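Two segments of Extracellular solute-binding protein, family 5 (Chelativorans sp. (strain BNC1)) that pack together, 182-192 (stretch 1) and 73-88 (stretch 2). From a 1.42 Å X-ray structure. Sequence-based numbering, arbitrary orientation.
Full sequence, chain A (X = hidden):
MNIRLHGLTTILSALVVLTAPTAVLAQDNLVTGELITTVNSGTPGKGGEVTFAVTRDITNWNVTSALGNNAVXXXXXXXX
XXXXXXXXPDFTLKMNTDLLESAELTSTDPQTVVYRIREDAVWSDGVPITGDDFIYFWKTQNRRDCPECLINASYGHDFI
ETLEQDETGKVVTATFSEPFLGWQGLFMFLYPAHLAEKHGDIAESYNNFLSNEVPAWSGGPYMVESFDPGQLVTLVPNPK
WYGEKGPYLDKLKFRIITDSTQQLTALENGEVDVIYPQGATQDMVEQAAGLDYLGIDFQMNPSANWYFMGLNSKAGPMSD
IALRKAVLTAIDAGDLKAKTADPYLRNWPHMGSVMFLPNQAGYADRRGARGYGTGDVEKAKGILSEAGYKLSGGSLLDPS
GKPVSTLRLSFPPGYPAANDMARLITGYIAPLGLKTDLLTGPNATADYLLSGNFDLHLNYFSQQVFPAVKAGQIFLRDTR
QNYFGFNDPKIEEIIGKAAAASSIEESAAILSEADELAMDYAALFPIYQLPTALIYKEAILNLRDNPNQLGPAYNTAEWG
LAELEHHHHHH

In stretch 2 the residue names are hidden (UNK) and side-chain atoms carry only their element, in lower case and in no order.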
ATOM      1  N   GLY A 182       0.044 -17.055  -2.720  1.00 16.64           N
ATOM      2  CA  GLY A 182      -0.501 -15.803  -3.216  1.00 18.96           C
ATOM      3  C   GLY A 182      -0.729 -15.742  -4.713  1.00 16.65           C
ATOM      4  O   GLY A 182      -0.585 -14.677  -5.338  1.00 17.53           O
ATOM      5  N   TRP A 183      -1.127 -16.851  -5.331  1.00 16.95           N
ATOM      6  CA  TRP A 183      -1.250 -16.864  -6.783  1.00 17.16           C
ATOM      7  C   TRP A 183      -2.345 -15.934  -7.295  1.00 16.75           C
ATOM      8  O   TRP A 183      -2.241 -15.439  -8.425  1.00 17.21           O
ATOM      9  CB  TRP A 183      -1.448 -18.296  -7.277  1.00 17.09           C
ATOM     10  CG  TRP A 183      -2.730 -18.948  -6.853  1.00 17.01           C
ATOM     11  CD1 TRP A 183      -2.928 -19.738  -5.753  1.00 18.76           C
ATOM     12  CD2 TRP A 183      -3.982 -18.898  -7.542  1.00 17.22           C
ATOM     13  NE1 TRP A 183      -4.234 -20.162  -5.706  1.00 18.96           N
ATOM     14  CE2 TRP A 183      -4.899 -19.664  -6.796  1.00 18.01           C
ATOM     15  CE3 TRP A 183      -4.420 -18.260  -8.705  1.00 17.92           C
ATOM     16  CZ2 TRP A 183      -6.232 -19.815  -7.186  1.00 19.45           C
ATOM     17  CZ3 TRP A 183      -5.742 -18.418  -9.083  1.00 20.45           C
ATOM     18  CH2 TRP A 183      -6.617 -19.187  -8.333  1.00 19.80           C
ATOM     19  N   GLN A 184      -3.394 -15.664  -6.504  1.00 16.25           N
ATOM     20  CA  GLN A 184      -4.416 -14.722  -6.944  1.00 16.56           C
ATOM     21  C   GLN A 184      -3.920 -13.281  -6.990  1.00 15.83           C
ATOM     22  O   GLN A 184      -4.610 -12.421  -7.550  1.00 17.16           O
ATOM     23  CB  GLN A 184      -5.661 -14.841  -6.067  1.00 17.42           C
ATOM     24  CG  GLN A 184      -6.359 -16.199  -6.210  1.00 17.97           C
ATOM     25  CD  GLN A 184      -7.637 -16.321  -5.406  1.00 24.18           C
ATOM     26  OE1 GLN A 184      -7.979 -15.460  -4.614  1.00 28.61           O
ATOM     27  NE2 GLN A 184      -8.381 -17.388  -5.657  1.00 25.25           N
ATOM     28  N   GLY A 185      -2.752 -13.005  -6.441  1.00 15.62           N
ATOM     29  CA  GLY A 185      -2.104 -11.707  -6.573  1.00 17.28           C
ATOM     30  C   GLY A 185      -1.326 -11.518  -7.845  1.00 16.95           C
ATOM     31  O   GLY A 185      -0.860 -10.399  -8.108  1.00 17.91           O
ATOM     32  N   LEU A 186      -1.178 -12.572  -8.646  1.00 16.04           N
ATOM     33  CA  LEU A 186      -0.394 -12.526  -9.876  1.00 17.27           C
ATOM     34  C   LEU A 186      -1.230 -12.036 -11.056  1.00 16.97           C
ATOM     35  O   LEU A 186      -2.448 -12.141 -11.068  1.00 16.80           O
ATOM     36  CB  LEU A 186       0.152 -13.925 -10.187  1.00 18.03           C
ATOM     37  CG  LEU A 186       0.989 -14.529  -9.057  1.00 17.15           C
ATOM     38  CD1 LEU A 186       1.456 -15.935  -9.429  1.00 20.07           C
ATOM     39  CD2 LEU A 186       2.193 -13.658  -8.730  1.00 19.20           C
ATOM     40  N   PHE A 187      -0.564 -11.449 -12.049  1.00 16.29           N
ATOM     41  CA  PHE A 187      -1.258 -10.930 -13.223  1.00 15.46           C
ATOM     42  C   PHE A 187      -2.311  -9.889 -12.843  1.00 17.11           C
ATOM     43  O   PHE A 187      -3.375  -9.804 -13.462  1.00 16.80           O
ATOM     44  CB  PHE A 187      -1.855 -12.066 -14.063  1.00 16.94           C
ATOM     45  CG  PHE A 187      -0.866 -13.133 -14.388  1.00 16.55           C
ATOM     46  CD1 PHE A 187       0.116 -12.921 -15.335  1.00 17.96           C
ATOM     47  CD2 PHE A 187      -0.901 -14.326 -13.734  1.00 17.32           C
ATOM     48  CE1 PHE A 187       1.045 -13.902 -15.637  1.00 17.83           C
ATOM     49  CE2 PHE A 187       0.025 -15.322 -14.027  1.00 18.50           C
ATOM     50  CZ  PHE A 187       1.003 -15.089 -14.968  1.00 18.26           C
ATOM     51  N   MET A 188      -2.015  -9.058 -11.839  1.00 16.35           N
ATOM     52  CA  MET A 188      -2.944  -8.015 -11.439  1.00 17.07           C
ATOM     53  C   MET A 188      -2.888  -6.822 -12.376  1.00 17.28           C
ATOM     54  O   MET A 188      -3.775  -5.956 -12.319  1.00 17.63           O
ATOM     55  CB  MET A 188      -2.715  -7.585  -9.992  1.00 17.98           C
ATOM     56  CG  MET A 188      -3.853  -6.723  -9.443  1.00 17.27           C
ATOM     57  SD  MET A 188      -3.816  -6.437  -7.667  1.00 20.35           S
ATOM     58  CE  MET A 188      -4.225  -8.057  -7.060  1.00 20.84           C
ATOM     59  N   PHE A 189      -1.851  -6.727 -13.204  1.00 16.70           N
ATOM     60  CA  PHE A 189      -1.695  -5.629 -14.144  1.00 16.94           C
ATOM     61  C   PHE A 189      -1.173  -6.224 -15.439  1.00 20.57           C
ATOM     62  O   PHE A 189      -0.033  -6.701 -15.484  1.00 25.49           O
ATOM     63  CB  PHE A 189      -0.727  -4.577 -13.612  1.00 19.40           C
ATOM     64  CG  PHE A 189      -1.107  -4.051 -12.254  1.00 18.45           C
ATOM     65  CD1 PHE A 189      -2.054  -3.069 -12.117  1.00 21.48           C
ATOM     66  CD2 PHE A 189      -0.501  -4.579 -11.132  1.00 21.30           C
ATOM     67  CE1 PHE A 189      -2.414  -2.615 -10.840  1.00 22.80           C
ATOM     68  CE2 PHE A 189      -0.857  -4.120  -9.854  1.00 23.19           C
ATOM     69  CZ  PHE A 189      -1.808  -3.143  -9.734  1.00 23.56           C
ATOM     70  N   LEU A 190      -1.991  -6.229 -16.484  1.00 17.23           N
ATOM     71  CA  LEU A 190      -1.616  -6.770 -17.780  1.00 17.49           C
ATOM     72  C   LEU A 190      -1.437  -5.644 -18.793  1.00 17.04           C
ATOM     73  O   LEU A 190      -2.190  -4.669 -18.791  1.00 18.32           O
ATOM     74  CB  LEU A 190      -2.683  -7.752 -18.287  1.00 18.76           C
ATOM     75  CG  LEU A 190      -2.815  -9.033 -17.474  1.00 17.94           C
ATOM     76  CD1 LEU A 190      -4.031  -9.818 -17.913  1.00 25.34           C
ATOM     77  CD2 LEU A 190      -1.557  -9.872 -17.634  1.00 20.01           C
ATOM     78  N   TYR A 191      -0.445  -5.804 -19.672  1.00 17.86           N
ATOM     79  CA  TYR A 191      -0.055  -4.830 -20.679  1.00 17.71           C
ATOM     80  C   TYR A 191      -0.144  -5.458 -22.062  1.00 18.48           C
ATOM     81  O   TYR A 191      -0.010  -6.680 -22.220  1.00 18.55           O
ATOM     82  CB  TYR A 191       1.355  -4.294 -20.375  1.00 19.29           C
ATOM     83  CG  TYR A 191       1.357  -3.580 -19.042  1.00 19.12           C
ATOM     84  CD1 TYR A 191       1.012  -2.233 -18.960  1.00 19.69           C
ATOM     85  CD2 TYR A 191       1.616  -4.251 -17.854  1.00 21.22           C
ATOM     86  CE1 TYR A 191       0.957  -1.573 -17.755  1.00 20.04           C
ATOM     87  CE2 TYR A 191       1.565  -3.589 -16.625  1.00 20.21           C
ATOM     88  CZ  TYR A 191       1.235  -2.250 -16.593  1.00 19.23           C
ATOM     89  OH  TYR A 191       1.146  -1.576 -15.370  1.00 20.27           O
ATOM     90  N   PRO A 192      -0.369  -4.649 -23.109  1.00 17.53           N
ATOM     91  CA  PRO A 192      -0.591  -5.230 -24.445  1.00 18.88           C
ATOM     92  C   PRO A 192       0.695  -5.718 -25.108  1.00 20.04           C
ATOM     93  O   PRO A 192       1.482  -4.926 -25.669  1.00 20.04           O
ATOM     94  CB  PRO A 192      -1.241  -4.078 -25.219  1.00 19.19           C
ATOM     95  CG  PRO A 192      -0.694  -2.842 -24.545  1.00 18.33           C
ATOM     96  CD  PRO A 192      -0.651  -3.203 -23.079  1.00 20.05           C
ATOM     97  N   UNK A  73       0.077   6.586  -9.718  1.00 18.53           N
ATOM     98  CA  UNK A  73       0.137   5.859 -10.982  1.00 19.03           C
ATOM     99  C   UNK A  73      -0.888   4.733 -10.978  1.00 18.39           C
ATOM    100  O   UNK A  73      -1.524   4.439 -11.998  1.00 17.93           O
ATOM    101  c   UNK A  73       1.571   5.351 -11.237  1.00 18.85           C
ATOM    102  c   UNK A  73       2.544   6.519 -11.236  1.00 20.92           C
ATOM    103  c   UNK A  73       1.646   4.594 -12.557  1.00 19.68           C
ATOM    104  N   UNK A  74      -1.050   4.068  -9.846  1.00 17.64           N
ATOM    105  CA  UNK A  74      -2.019   2.982  -9.755  1.00 17.04           C
ATOM    106  C   UNK A  74      -3.424   3.512 -10.004  1.00 17.35           C
ATOM    107  O   UNK A  74      -4.194   2.922 -10.774  1.00 18.44           O
ATOM    108  n   UNK A  74      -0.654   1.586  -4.901  1.00 23.14           N
ATOM    109  n   UNK A  74      -0.559   0.194  -6.736  1.00 20.42           N
ATOM    110  c   UNK A  74      -1.891   2.314  -8.381  1.00 19.28           C
ATOM    111  c   UNK A  74      -2.331   0.870  -8.348  1.00 20.15           C
ATOM    112  c   UNK A  74      -1.990   0.188  -7.014  1.00 20.56           C
ATOM    113  n   UNK A  74       1.348   0.777  -5.629  1.00 22.94           N
ATOM    114  c   UNK A  74       0.031   0.854  -5.748  1.00 20.34           C
ATOM    115  N   UNK A  75      -3.783   4.621  -9.357  1.00 17.41           N
ATOM    116  CA  UNK A  75      -5.113   5.209  -9.520  1.00 16.88           C
ATOM    117  C   UNK A  75      -5.374   5.625 -10.962  1.00 17.95           C
ATOM    118  O   UNK A  75      -6.442   5.346 -11.519  1.00 18.11           O
ATOM    119  o   UNK A  75      -5.279   5.897  -7.222  1.00 18.10           O
ATOM    120  c   UNK A  75      -5.259   6.400  -8.565  1.00 17.13           C
ATOM    121  c   UNK A  75      -6.545   7.173  -8.793  1.00 19.22           C
ATOM    122  N   UNK A  76      -4.414   6.298 -11.584  1.00 17.56           N
ATOM    123  CA  UNK A  76      -4.626   6.846 -12.922  1.00 17.97           C
ATOM    124  C   UNK A  76      -4.671   5.763 -13.986  1.00 18.02           C
ATOM    125  O   UNK A  76      -5.308   5.936 -15.026  1.00 19.00           O
ATOM    126  c   UNK A  76      -3.559   8.311 -14.657  1.00 24.98           C
ATOM    127  c   UNK A  76      -3.721   9.099 -12.304  1.00 20.72           C
ATOM    128  c   UNK A  76      -3.538   7.893 -13.214  1.00 18.82           C
ATOM    129  N   UNK A  77      -3.983   4.644 -13.787  1.00 16.64           N
ATOM    130  CA  UNK A  77      -3.935   3.589 -14.802  1.00 17.48           C
ATOM    131  C   UNK A  77      -4.874   2.426 -14.517  1.00 17.12           C
ATOM    132  O   UNK A  77      -5.113   1.624 -15.431  1.00 17.45           O
ATOM    133  c   UNK A  77      -1.616   4.233 -15.570  1.00 18.54           C
ATOM    134  o   UNK A  77      -1.899   2.452 -13.965  1.00 18.15           O
ATOM    135  c   UNK A  77      -2.505   3.088 -15.100  1.00 18.12           C
ATOM    136  N   UNK A  78      -5.446   2.322 -13.320  1.00 17.22           N
ATOM    137  CA  UNK A  78      -6.481   1.310 -13.091  1.00 16.50           C
ATOM    138  C   UNK A  78      -7.598   1.336 -14.128  1.00 16.19           C
ATOM    139  O   UNK A  78      -8.087   0.246 -14.494  1.00 17.94           O
ATOM    140  c   UNK A  78      -6.271   0.586 -10.627  1.00 18.99           C
ATOM    141  c   UNK A  78      -7.040   1.386 -11.661  1.00 17.97           C
ATOM    142  c   UNK A  78      -6.717   1.015  -9.236  1.00 18.39           C
ATOM    143  c   UNK A  78      -6.422  -0.920 -10.805  1.00 22.70           C
ATOM    144  N   UNK A  79      -8.033   2.490 -14.645  1.00 16.19           N
ATOM    145  CA  UNK A  79      -9.104   2.492 -15.659  1.00 17.03           C
ATOM    146  C   UNK A  79      -8.702   1.950 -17.009  1.00 16.41           C
ATOM    147  O   UNK A  79      -9.596   1.718 -17.829  1.00 17.97           O
ATOM    148  c   UNK A  79      -7.760   3.837 -14.137  1.00 17.39           C
ATOM    149  c   UNK A  79      -9.496   3.971 -15.763  1.00 18.24           C
ATOM    150  c   UNK A  79      -9.054   4.561 -14.444  1.00 18.00           C
ATOM    151  N   UNK A  80      -7.409   1.752 -17.275  1.00 16.83           N
ATOM    152  CA  UNK A  80      -6.953   1.280 -18.573  1.00 16.15           C
ATOM    153  C   UNK A  80      -6.295  -0.093 -18.529  1.00 16.99           C
ATOM    154  O   UNK A  80      -6.152  -0.735 -19.584  1.00 18.04           O
ATOM    155  c   UNK A  80      -4.613   2.236 -18.744  1.00 22.12           C
ATOM    156  c   UNK A  80      -6.035   2.303 -19.272  1.00 19.73           C
ATOM    157  c   UNK A  80      -6.594   3.711 -19.126  1.00 19.70           C
ATOM    158  c   UNK A  80      -3.631   3.090 -19.535  1.00 21.09           C
ATOM    159  N   UNK A  81      -5.872  -0.582 -17.377  1.00 18.22           N
ATOM    160  CA  UNK A  81      -5.096  -1.818 -17.270  1.00 18.97           C
ATOM    161  C   UNK A  81      -6.018  -2.925 -16.767  1.00 19.74           C
ATOM    162  O   UNK A  81      -6.652  -2.754 -15.715  1.00 21.13           O
ATOM    163  c   UNK A  81      -3.915  -1.617 -16.311  1.00 20.29           C
ATOM    164  c   UNK A  81      -2.931  -0.625 -16.861  1.00 23.40           C
ATOM    165  c   UNK A  81      -3.222  -2.954 -16.046  1.00 24.37           C
ATOM    166  N   UNK A  82      -6.120  -4.058 -17.461  1.00 16.95           N
ATOM    167  CA  UNK A  82      -6.951  -5.157 -16.950  1.00 18.31           C
ATOM    168  C   UNK A  82      -6.200  -5.966 -15.905  1.00 20.14           C
ATOM    169  O   UNK A  82      -4.970  -6.071 -15.936  1.00 20.07           O
ATOM    170  c   UNK A  82      -7.245  -5.996 -18.204  1.00 23.43           C
ATOM    171  c   UNK A  82      -5.572  -4.340 -18.802  1.00 17.82           C
ATOM    172  c   UNK A  82      -6.206  -5.636 -19.188  1.00 21.65           C
ATOM    173  N   UNK A  83      -6.963  -6.528 -14.963  1.00 18.27           N
ATOM    174  CA  UNK A  83      -6.431  -7.237 -13.804  1.00 17.29           C
ATOM    175  C   UNK A  83      -7.097  -8.602 -13.706  1.00 17.13           C
ATOM    176  O   UNK A  83      -8.311  -8.716 -13.873  1.00 17.79           O
ATOM    177  c   UNK A  83      -6.721  -6.476 -12.487  1.00 18.18           C
ATOM    178  o   UNK A  83      -6.224  -5.139 -12.536  1.00 20.85           O
ATOM    179  N   UNK A  84      -6.329  -9.649 -13.355  1.00 16.49           N
ATOM    180  CA  UNK A  84      -6.941 -10.956 -13.141  1.00 16.20           C
ATOM    181  C   UNK A  84      -7.856 -10.948 -11.921  1.00 16.65           C
ATOM    182  O   UNK A  84      -8.990 -11.451 -11.990  1.00 16.69           O
ATOM    183  c   UNK A  84      -5.863 -12.043 -13.021  1.00 16.89           C
ATOM    184  N   UNK A  85      -7.372 -10.410 -10.789  1.00 14.65           N
ATOM    185  CA  UNK A  85      -8.139 -10.231  -9.576  1.00 15.19           C
ATOM    186  C   UNK A  85      -7.966  -8.799  -9.115  1.00 14.90           C
ATOM    187  O   UNK A  85      -6.991  -8.132  -9.461  1.00 16.85           O
ATOM    188  c   UNK A  85      -7.071 -13.343  -9.536  1.00 15.99           C
ATOM    189  c   UNK A  85      -7.650 -11.152  -8.430  1.00 15.25           C
ATOM    190  c   UNK A  85      -7.286 -14.708  -9.759  1.00 16.05           C
ATOM    191  c   UNK A  85      -9.112 -14.648  -8.230  1.00 17.41           C
ATOM    192  c   UNK A  85      -8.316 -15.349  -9.114  1.00 17.49           C
ATOM    193  c   UNK A  85      -7.875 -12.623  -8.670  1.00 14.99           C
ATOM    194  c   UNK A  85      -8.896 -13.285  -8.009  1.00 16.11           C
ATOM    195  N   UNK A  86      -8.925  -8.315  -8.318  1.00 15.72           N
ATOM    196  CA  UNK A  86      -8.896  -6.953  -7.797  1.00 15.06           C
ATOM    197  C   UNK A  86      -9.234  -6.947  -6.322  1.00 15.55           C
ATOM    198  O   UNK A  86     -10.151  -7.647  -5.868  1.00 16.27           O
ATOM    199  c   UNK A  86      -9.880  -6.088  -8.563  1.00 16.74           C
ATOM    200  c   UNK A  86      -7.632  -4.307  -9.696  1.00 18.26           C
ATOM    201  s   UNK A  86      -8.299  -3.824  -8.094  1.00 16.85           S
ATOM    202  c   UNK A  86      -9.915  -4.625  -8.136  1.00 17.24           C
ATOM    203  N   UNK A  87      -8.475  -6.157  -5.569  1.00 14.28           N
ATOM    204  CA  UNK A  87      -8.716  -6.012  -4.135  1.00 15.75           C
ATOM    205  C   UNK A  87      -9.944  -5.153  -3.896  1.00 14.29           C
ATOM    206  O   UNK A  87     -10.072  -4.064  -4.482  1.00 16.08           O
ATOM    207  c   UNK A  87      -6.201  -6.147  -3.825  1.00 18.97           C
ATOM    208  c   UNK A  87      -7.694  -5.445  -1.926  1.00 18.25           C
ATOM    209  c   UNK A  87      -7.490  -5.405  -3.442  1.00 16.00           C
ATOM    210  N   UNK A  88     -10.835  -5.640  -3.059  1.00 14.45           N
ATOM    211  CA  UNK A  88     -12.126  -5.041  -2.762  1.00 14.39           C
ATOM    212  C   UNK A  88     -12.092  -4.329  -1.417  1.00 14.63           C
ATOM    213  O   UNK A  88     -11.169  -4.520  -0.614  1.00 14.66           O
ATOM    214  c   UNK A  88     -13.279  -7.025  -3.930  1.00 14.98           C
ATOM    215  n   UNK A  88     -12.755  -6.126  -6.097  1.00 17.41           N
ATOM    216  o   UNK A  88     -14.791  -5.721  -5.232  1.00 18.33           O
ATOM    217  c   UNK A  88     -13.660  -6.247  -5.150  1.00 16.22           C
ATOM    218  c   UNK A  88     -13.205  -6.136  -2.698  1.00 15.04           C
TER
HETATM  219  O   HOH W   1       0.395   1.094 -15.099  1.00 18.65           O
HETATM  220  O   HOH W   2      -4.446 -10.571  -9.837  1.00 17.37           O

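Position 73 carries three carbons, one bearing the other two, with no atom within reach of stretch 1: Val 73, in a helix that begins earlier in the chain. Position 74 has three carbons, a nitrogen, then a carbon bearing two more nitrogens, a guanidinium, with its second carbon approaching the Phe 189 ring: Arg 74. Its CG lies 4.3 Å from Phe 189 CZ, while its terminal nitrogens are hydrogen-bonded elsewhere in the structure. Position 75, a carbon bearing one oxygen and one carbon, is Thr 75; position 76, a carbon bearing two carbons, is Val 76. Both are out of reach.

Position 77 again shows one carbon bearing an oxygen and a carbon and is Thr 77. Its OG1 donates to Val 73 O (2.8 Å) and accepts from water 1 (2.9 Å from OG1), which also bonds Tyr 191 OH at 2.8 Å. Position 78 has four carbons forked at the second, one end carbon approaching the Phe 189 ring: Leu 78, whose CD2 is 4.4 Å from Phe 189 CE1. At 79, three carbons close onto the backbone nitrogen: Pro 79, remote from stretch 1. At 80, four carbons fork at the first, one arm two carbons long, and make no contact: Ile 80.

Position 81 shows three carbons, one bearing two, pointed toward stretch 1 and touching Phe 189 and Tyr 191. This is Val 81. CG1 is 3.8 Å from Phe 189 CB and sits at the edge of that ring, near its plane; CG2 is 4.1 Å from Tyr 191 CE1. Position 82 is again a ring closed on the backbone nitrogen, packed on Leu 190: Pro 82, with CG 4.2 Å from Leu 190 CB. Position 83 has one carbon and one oxygen, the oxygen meeting Met 188 O: Ser 83. Its OG donates to Met 188 O at 2.6 Å, a short hydrogen bond. Position 84 has a lone carbon beside Phe 187: Ala 84, with CB 4.1 Å from Phe 187 CB.

Position 85 has one carbon leading to a six-carbon ring with no further atom, lying against Gln 184 and Trp 183, so it is Phe 85. Gln 184 CB stands 3.8 Å from the ring centroid and 1° off its normal, a CH-pi contact over the face. Trp 183 CZ3 meets Phe 85 CZ obliquely at 4.0 Å. Position 86, two carbons, sulfur and carbon without branching, the last carbon near Met 188, is Met 86; its CE is 4.5 Å from Met 188 CG. Position 87, a carbon bearing two carbons and touching Met 188, is Val 87, with CG2 4.2 Å from Met 188 CE. Position 88 has three carbons, the third bearing oxygen and nitrogen: Gln 88, out of reach, its NE2 donating to Met 86 O at 3.0 Å.

The contact buries 692 Å² and is pinned by backbone bonds: Leu 190 N donates to Pro 82 O (3.0 Å, 151°) and Ala 84 N to Phe 187 O (3.0 Å, 160°), with the serine bond between them. Water 2 extends this polar seam, accepting from Phe 85 N (3.1 Å to the water oxygen) and donating to the carbonyl oxygens of Gln 184 and Leu 186. Apolar packing flanks the seam, around Phe 85 at one end and Val 81 at the other.

Stretch 2 73-88: VRTVTLPIVPSAFMVQ
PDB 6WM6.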